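Side-chain contacts in fumarase E (Shigella flexneri 2a str. 2457T, PDB 3C8G), which probably hydrates fumarate to malate as a homodimeric, largely helical member of the MtlR/FumE family: residues B[69-74]-B[93-98]; B[76-79]-B[84-87]. All coordinates share one frame; numbering follows the deposited sequence.

Contact 1: residues B[69-74]-B[93-98]; sequences DIDVAL and HFSQYW
S95 meets D71 and I70 in one small buried cluster, where the nearest CA atoms of the two segments, D71 CA and S95 CA, are 7.4 Å apart. A chi1 of -170° turns the serine hydroxyl away from its own backbone N and across the gap. S95 OG donates to D71 OD1 at 2.8 Å and meets the syn lone pair of that oxygen, on the side of OD2. On the apolar side, I70 CG2 is pressed to 3.1 Å from S95 OG and lies 3.9 Å from S95 CB, while I70 also packs on L33 of helix 29-40. This is the tight part. Away from it the contact is looser: L74 points toward the other helix, yet L74 CD1 stays 5.2 Å from S95 CB, and the exposed Q96 stands farther off. The start of helix 70-79 is held locally, because D69 at the N-cap accepts from V72 N through D69 OD2 at 3.3 Å, with an angle of 164°, and more weakly from D71 N. Since H99 NE2 hydrogen-bonds to D71 OD2, the carboxylate is gripped through both oxygens by residues one turn apart on helix 85-103, which should restrict its rotation, and the buried serine O-H has a carboxylate acceptor.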
ATOM      1  N   ASP B  69      -2.047   8.102  -4.221  1.00 69.55           N
ATOM      2  CA  ASP B  69      -0.797   8.485  -4.861  1.00 69.75           C
ATOM      3  C   ASP B  69      -0.636   7.566  -6.075  1.00 69.29           C
ATOM      4  O   ASP B  69      -0.467   6.357  -5.918  1.00 69.59           O
ATOM      5  CB  ASP B  69       0.348   8.301  -3.869  1.00 70.19           C
ATOM      6  CG  ASP B  69       1.723   8.605  -4.461  1.00 72.51           C
ATOM      7  OD1 ASP B  69       2.317   9.630  -4.063  1.00 77.49           O
ATOM      8  OD2 ASP B  69       2.245   7.817  -5.283  1.00 74.37           O
ATOM      9  N   ILE B  70      -0.696   8.124  -7.281  1.00 68.40           N
ATOM     10  CA  ILE B  70      -0.675   7.287  -8.483  1.00 68.00           C
ATOM     11  C   ILE B  70       0.463   6.271  -8.524  1.00 67.36           C
ATOM     12  O   ILE B  70       0.286   5.171  -8.995  1.00 67.16           O
ATOM     13  CB  ILE B  70      -0.774   8.114  -9.809  1.00 68.21           C
ATOM     14  CG1 ILE B  70      -1.376   7.253 -10.917  1.00 68.59           C
ATOM     15  CG2 ILE B  70       0.568   8.717 -10.212  1.00 66.75           C
ATOM     16  CD1 ILE B  70      -2.009   8.071 -12.056  1.00 70.41           C
ATOM     17  N   ASP B  71       1.624   6.622  -8.002  1.00 67.44           N
ATOM     18  CA  ASP B  71       2.769   5.714  -8.077  1.00 67.11           C
ATOM     19  C   ASP B  71       2.520   4.451  -7.237  1.00 66.60           C
ATOM     20  O   ASP B  71       2.557   3.333  -7.785  1.00 66.90           O
ATOM     21  CB  ASP B  71       4.077   6.417  -7.682  1.00 67.10           C
ATOM     22  CG  ASP B  71       4.314   7.732  -8.446  1.00 69.60           C
ATOM     23  OD1 ASP B  71       3.918   7.855  -9.635  1.00 68.72           O
ATOM     24  OD2 ASP B  71       4.925   8.653  -7.842  1.00 72.21           O
ATOM     25  N   VAL B  72       2.238   4.621  -5.934  1.00 65.50           N
ATOM     26  CA  VAL B  72       2.055   3.474  -5.034  1.00 64.31           C
ATOM     27  C   VAL B  72       0.836   2.661  -5.457  1.00 63.91           C
ATOM     28  O   VAL B  72       0.882   1.420  -5.476  1.00 64.23           O
ATOM     29  CB  VAL B  72       2.056   3.815  -3.496  1.00 64.43           C
ATOM     30  CG1 VAL B  72       2.812   5.109  -3.197  1.00 62.89           C
ATOM     31  CG2 VAL B  72       0.661   3.867  -2.930  1.00 64.13           C
ATOM     32  N   ALA B  73      -0.231   3.351  -5.848  1.00 63.01           N
ATOM     33  CA  ALA B  73      -1.380   2.681  -6.481  1.00 62.64           C
ATOM     34  C   ALA B  73      -1.016   1.799  -7.705  1.00 62.78           C
ATOM     35  O   ALA B  73      -1.516   0.675  -7.837  1.00 62.45           O
ATOM     36  CB  ALA B  73      -2.416   3.687  -6.859  1.00 62.14           C
ATOM     37  N   LEU B  74      -0.173   2.317  -8.602  1.00 62.93           N
ATOM     38  CA  LEU B  74       0.223   1.575  -9.802  1.00 63.20           C
ATOM     39  C   LEU B  74       1.038   0.375  -9.387  1.00 62.55           C
ATOM     40  O   LEU B  74       0.732  -0.764  -9.747  1.00 62.16           O
ATOM     41  CB  LEU B  74       1.069   2.425 -10.742  1.00 63.55           C
ATOM     42  CG  LEU B  74       0.377   3.233 -11.813  1.00 65.26           C
ATOM     43  CD1 LEU B  74       1.418   4.151 -12.457  1.00 67.38           C
ATOM     44  CD2 LEU B  74      -0.288   2.310 -12.832  1.00 66.73           C
ATOM     45  N   HIS B  93       5.034   6.254 -17.236  1.00 63.57           N
ATOM     46  CA  HIS B  93       5.604   7.332 -18.034  1.00 63.51           C
ATOM     47  C   HIS B  93       4.810   8.620 -17.912  1.00 62.80           C
ATOM     48  O   HIS B  93       5.398   9.682 -17.764  1.00 62.20           O
ATOM     49  CB  HIS B  93       5.818   6.930 -19.491  1.00 63.83           C
ATOM     50  CG  HIS B  93       6.959   5.973 -19.688  1.00 66.77           C
ATOM     51  ND1 HIS B  93       8.127   6.038 -18.954  1.00 69.25           N
ATOM     52  CD2 HIS B  93       7.113   4.929 -20.542  1.00 67.45           C
ATOM     53  CE1 HIS B  93       8.948   5.081 -19.346  1.00 69.03           C
ATOM     54  NE2 HIS B  93       8.363   4.407 -20.319  1.00 68.76           N
ATOM     55  N   PHE B  94       3.486   8.542 -17.950  1.00 62.56           N
ATOM     56  CA  PHE B  94       2.676   9.765 -17.776  1.00 62.73           C
ATOM     57  C   PHE B  94       2.933  10.372 -16.411  1.00 62.96           C
ATOM     58  O   PHE B  94       2.847  11.579 -16.253  1.00 62.84           O
ATOM     59  CB  PHE B  94       1.167   9.503 -17.923  1.00 62.30           C
ATOM     60  CG  PHE B  94       0.636   9.730 -19.313  1.00 62.21           C
ATOM     61  CD1 PHE B  94       0.778   8.748 -20.304  1.00 61.90           C
ATOM     62  CD2 PHE B  94      -0.029  10.897 -19.625  1.00 61.56           C
ATOM     63  CE1 PHE B  94       0.312   8.931 -21.557  1.00 59.60           C
ATOM     64  CE2 PHE B  94      -0.539  11.091 -20.907  1.00 61.90           C
ATOM     65  CZ  PHE B  94      -0.367  10.106 -21.870  1.00 61.98           C
ATOM     66  N   SER B  95       3.262   9.539 -15.423  1.00 63.59           N
ATOM     67  CA  SER B  95       3.436  10.054 -14.061  1.00 64.22           C
ATOM     68  C   SER B  95       4.815  10.679 -13.908  1.00 63.75           C
ATOM     69  O   SER B  95       4.967  11.787 -13.368  1.00 64.33           O
ATOM     70  CB  SER B  95       3.206   8.971 -13.005  1.00 64.17           C
ATOM     71  OG  SER B  95       3.166   9.564 -11.715  1.00 66.89           O
ATOM     72  N   GLN B  96       5.818   9.979 -14.399  1.00 63.19           N
ATOM     73  CA  GLN B  96       7.158  10.525 -14.406  1.00 63.31           C
ATOM     74  C   GLN B  96       7.265  11.878 -15.125  1.00 62.96           C
ATOM     75  O   GLN B  96       7.909  12.798 -14.614  1.00 63.38           O
ATOM     76  CB  GLN B  96       8.108   9.523 -15.019  1.00 63.81           C
ATOM     77  CG  GLN B  96       8.039   8.150 -14.355  1.00 63.96           C
ATOM     78  CD  GLN B  96       9.115   7.236 -14.893  1.00 65.55           C
ATOM     79  OE1 GLN B  96       9.409   7.250 -16.097  1.00 65.74           O
ATOM     80  NE2 GLN B  96       9.733   6.452 -14.005  1.00 64.23           N
ATOM     81  N   TYR B  97       6.603  12.010 -16.274  1.00 62.22           N
ATOM     82  CA  TYR B  97       6.570  13.276 -17.020  1.00 61.77           C
ATOM     83  C   TYR B  97       5.776  14.422 -16.342  1.00 61.45           C
ATOM     84  O   TYR B  97       6.199  15.584 -16.396  1.00 61.37           O
ATOM     85  CB  TYR B  97       6.103  13.040 -18.466  1.00 61.59           C
ATOM     86  CG  TYR B  97       6.461  14.154 -19.434  1.00 61.29           C
ATOM     87  CD1 TYR B  97       5.702  14.365 -20.589  1.00 62.29           C
ATOM     88  CD2 TYR B  97       7.538  15.006 -19.190  1.00 60.19           C
ATOM     89  CE1 TYR B  97       6.010  15.395 -21.475  1.00 62.44           C
ATOM     90  CE2 TYR B  97       7.868  16.021 -20.072  1.00 61.51           C
ATOM     91  CZ  TYR B  97       7.101  16.221 -21.221  1.00 62.02           C
ATOM     92  OH  TYR B  97       7.426  17.237 -22.111  1.00 59.65           O
ATOM     93  N   TRP B  98       4.645  14.113 -15.707  1.00 61.22           N
ATOM     94  CA  TRP B  98       3.920  15.144 -14.944  1.00 60.91           C
ATOM     95  C   TRP B  98       4.813  15.654 -13.812  1.00 61.04           C
ATOM     96  O   TRP B  98       4.903  16.867 -13.576  1.00 61.09           O
ATOM     97  CB  TRP B  98       2.553  14.660 -14.421  1.00 60.43           C
ATOM     98  CG  TRP B  98       2.032  15.523 -13.283  1.00 60.77           C
ATOM     99  CD1 TRP B  98       1.827  15.130 -11.992  1.00 60.22           C
ATOM    100  CD2 TRP B  98       1.699  16.931 -13.333  1.00 59.84           C
ATOM    101  NE1 TRP B  98       1.393  16.194 -11.230  1.00 61.04           N
ATOM    102  CE2 TRP B  98       1.302  17.312 -12.021  1.00 60.39           C
ATOM    103  CE3 TRP B  98       1.685  17.897 -14.353  1.00 58.65           C
ATOM    104  CZ2 TRP B  98       0.892  18.616 -11.701  1.00 59.36           C
ATOM    105  CZ3 TRP B  98       1.282  19.212 -14.036  1.00 60.20           C
ATOM    106  CH2 TRP B  98       0.894  19.555 -12.718  1.00 61.04           C
TER

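Contact 2: residues B[76-79]-B[84-87]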
ATOM      1  N   LEU B  76       1.013  -1.126  -6.663  1.00 61.44           N
ATOM      2  CA  LEU B  76       0.156  -2.127  -6.000  1.00 61.06           C
ATOM      3  C   LEU B  76      -0.510  -3.038  -7.036  1.00 60.62           C
ATOM      4  O   LEU B  76      -0.428  -4.257  -6.937  1.00 60.54           O
ATOM      5  CB  LEU B  76      -0.895  -1.476  -5.084  1.00 61.24           C
ATOM      6  CG  LEU B  76      -1.214  -2.083  -3.710  1.00 61.06           C
ATOM      7  CD1 LEU B  76      -2.697  -2.042  -3.429  1.00 62.41           C
ATOM      8  CD2 LEU B  76      -0.739  -3.483  -3.545  1.00 59.99           C
ATOM      9  N   ILE B  77      -1.145  -2.439  -8.037  1.00 60.33           N
ATOM     10  CA  ILE B  77      -1.840  -3.192  -9.064  1.00 59.88           C
ATOM     11  C   ILE B  77      -0.877  -4.110  -9.816  1.00 60.57           C
ATOM     12  O   ILE B  77      -1.213  -5.280 -10.098  1.00 60.71           O
ATOM     13  CB  ILE B  77      -2.539  -2.278 -10.072  1.00 60.27           C
ATOM     14  CG1 ILE B  77      -3.438  -1.247  -9.356  1.00 59.91           C
ATOM     15  CG2 ILE B  77      -3.286  -3.122 -11.140  1.00 59.32           C
ATOM     16  CD1 ILE B  77      -4.089  -0.241 -10.291  1.00 59.05           C
ATOM     17  N   TYR B  78       0.309  -3.584 -10.139  1.00 60.44           N
ATOM     18  CA  TYR B  78       1.359  -4.367 -10.795  1.00 60.16           C
ATOM     19  C   TYR B  78       1.771  -5.554  -9.883  1.00 59.94           C
ATOM     20  O   TYR B  78       1.565  -6.701 -10.231  1.00 59.45           O
ATOM     21  CB  TYR B  78       2.524  -3.439 -11.182  1.00 60.14           C
ATOM     22  CG  TYR B  78       3.400  -3.904 -12.352  1.00 60.88           C
ATOM     23  CD1 TYR B  78       2.865  -4.524 -13.482  1.00 59.82           C
ATOM     24  CD2 TYR B  78       4.778  -3.690 -12.327  1.00 62.15           C
ATOM     25  CE1 TYR B  78       3.701  -4.961 -14.538  1.00 59.95           C
ATOM     26  CE2 TYR B  78       5.604  -4.107 -13.371  1.00 61.20           C
ATOM     27  CZ  TYR B  78       5.074  -4.735 -14.465  1.00 60.59           C
ATOM     28  OH  TYR B  78       5.941  -5.118 -15.468  1.00 60.43           O
ATOM     29  N   ALA B  79       2.281  -5.244  -8.695  1.00 60.23           N
ATOM     30  CA  ALA B  79       2.600  -6.206  -7.627  1.00 60.33           C
ATOM     31  C   ALA B  79       1.648  -7.405  -7.451  1.00 60.41           C
ATOM     32  O   ALA B  79       2.085  -8.540  -7.217  1.00 59.63           O
ATOM     33  CB  ALA B  79       2.710  -5.454  -6.315  1.00 60.34           C
ATOM     34  N   ASP B  84      -0.711  -5.634 -17.107  1.00 69.81           N
ATOM     35  CA  ASP B  84       0.483  -6.166 -17.801  1.00 69.70           C
ATOM     36  C   ASP B  84       1.536  -5.077 -18.004  1.00 68.29           C
ATOM     37  O   ASP B  84       1.252  -3.911 -17.723  1.00 67.75           O
ATOM     38  CB  ASP B  84       0.167  -7.034 -19.049  1.00 70.03           C
ATOM     39  CG  ASP B  84      -0.637  -6.294 -20.084  1.00 73.14           C
ATOM     40  OD1 ASP B  84      -0.868  -6.866 -21.185  1.00 76.58           O
ATOM     41  OD2 ASP B  84      -1.040  -5.136 -19.796  1.00 74.47           O
ATOM     42  N   LYS B  85       2.747  -5.466 -18.418  1.00 67.40           N
ATOM     43  CA  LYS B  85       3.896  -4.535 -18.488  1.00 67.09           C
ATOM     44  C   LYS B  85       3.667  -3.234 -19.305  1.00 66.26           C
ATOM     45  O   LYS B  85       4.079  -2.151 -18.869  1.00 65.77           O
ATOM     46  CB  LYS B  85       5.167  -5.223 -19.007  1.00 67.13           C
ATOM     47  CG  LYS B  85       6.368  -4.223 -19.192  1.00 68.22           C
ATOM     48  CD  LYS B  85       7.436  -4.669 -20.233  1.00 68.11           C
ATOM     49  CE  LYS B  85       8.473  -5.615 -19.610  1.00 70.43           C
ATOM     50  NZ  LYS B  85       9.335  -6.277 -20.636  1.00 71.87           N
ATOM     51  N   TRP B  86       3.035  -3.352 -20.476  1.00 65.01           N
ATOM     52  CA  TRP B  86       2.879  -2.217 -21.376  1.00 64.26           C
ATOM     53  C   TRP B  86       2.111  -1.057 -20.732  1.00 63.37           C
ATOM     54  O   TRP B  86       2.550   0.086 -20.823  1.00 61.99           O
ATOM     55  CB  TRP B  86       2.289  -2.627 -22.744  1.00 64.61           C
ATOM     56  CG  TRP B  86       0.824  -3.075 -22.777  1.00 65.66           C
ATOM     57  CD1 TRP B  86       0.362  -4.376 -22.770  1.00 66.90           C
ATOM     58  CD2 TRP B  86      -0.354  -2.235 -22.902  1.00 66.29           C
ATOM     59  NE1 TRP B  86      -1.021  -4.388 -22.856  1.00 67.89           N
ATOM     60  CE2 TRP B  86      -1.484  -3.097 -22.931  1.00 66.43           C
ATOM     61  CE3 TRP B  86      -0.562  -0.839 -22.976  1.00 66.98           C
ATOM     62  CZ2 TRP B  86      -2.798  -2.616 -23.036  1.00 65.87           C
ATOM     63  CZ3 TRP B  86      -1.883  -0.354 -23.069  1.00 66.60           C
ATOM     64  CH2 TRP B  86      -2.980  -1.249 -23.107  1.00 66.24           C
ATOM     65  N   LEU B  87       1.006  -1.379 -20.048  1.00 62.66           N
ATOM     66  CA  LEU B  87       0.117  -0.387 -19.432  1.00 61.66           C
ATOM     67  C   LEU B  87       0.752   0.229 -18.201  1.00 60.92           C
ATOM     68  O   LEU B  87       0.621   1.420 -17.954  1.00 60.25           O
ATOM     69  CB  LEU B  87      -1.215  -1.035 -19.064  1.00 61.77           C
ATOM     70  CG  LEU B  87      -2.302  -0.083 -18.572  1.00 62.58           C
ATOM     71  CD1 LEU B  87      -2.635   0.924 -19.657  1.00 64.59           C
ATOM     72  CD2 LEU B  87      -3.531  -0.882 -18.207  1.00 63.51           C
TER
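Y78 reaches K85 by van der Waals contact, with no hydrogen bond linking the two segments. Its chi1 of -155° swings the ring away from the backbone N, toward the start of helix 85-103. There Y78 OH lies 3.6 Å from K85 CB, and ring atom Y78 CE1 lies 4.0 Å from K85 CA. The carbonyl carbon of the preceding residue is almost as close, with Y78 CE1 to D84 C at 4.1 Å. The phenol thus packs on backbone and the base of a side chain. The two side chains run side by side in the same direction, but the lysine bends at chi3 (-85°) and its amine turns away from the ring. Among aromatic interactions, the Y78 ring stacks with Y88, and the W86 indole takes part in a cation-pi contact with R127. Of the polar and charged groups, D84 occupies the N-cap position without a capping bond from its side chain, and K85 NZ forms a long, weak ion pair with an acidic side chain of the other subunit. The contact spans the short link 80-84 between helices 70-79 and 85-103, beside helix 29-40, where I77 packs on I37 and F40.

In the fold
Both contacts join helices 70-79 and 85-103, which form an antiparallel helical hairpin: contact 2 lies beside the turn and contact 1 farther along, with centres about 12 Å apart. The chain approaches itself similarly at both, the nearest CA atoms of contact 2, Y78 CA and D84 CA, being 7.3 Å apart, close to the spacing in contact 1. Contact 1 is deeper, its centre about 8 Å from the chain centre against about 14 Å for contact 2. L74 and I77 both touch M83 in the link, and both pack on I37 of helix 29-40. The other subunit packs on V72, L76, Y78 and A79, so helix 70-79 also lines the dimer interface.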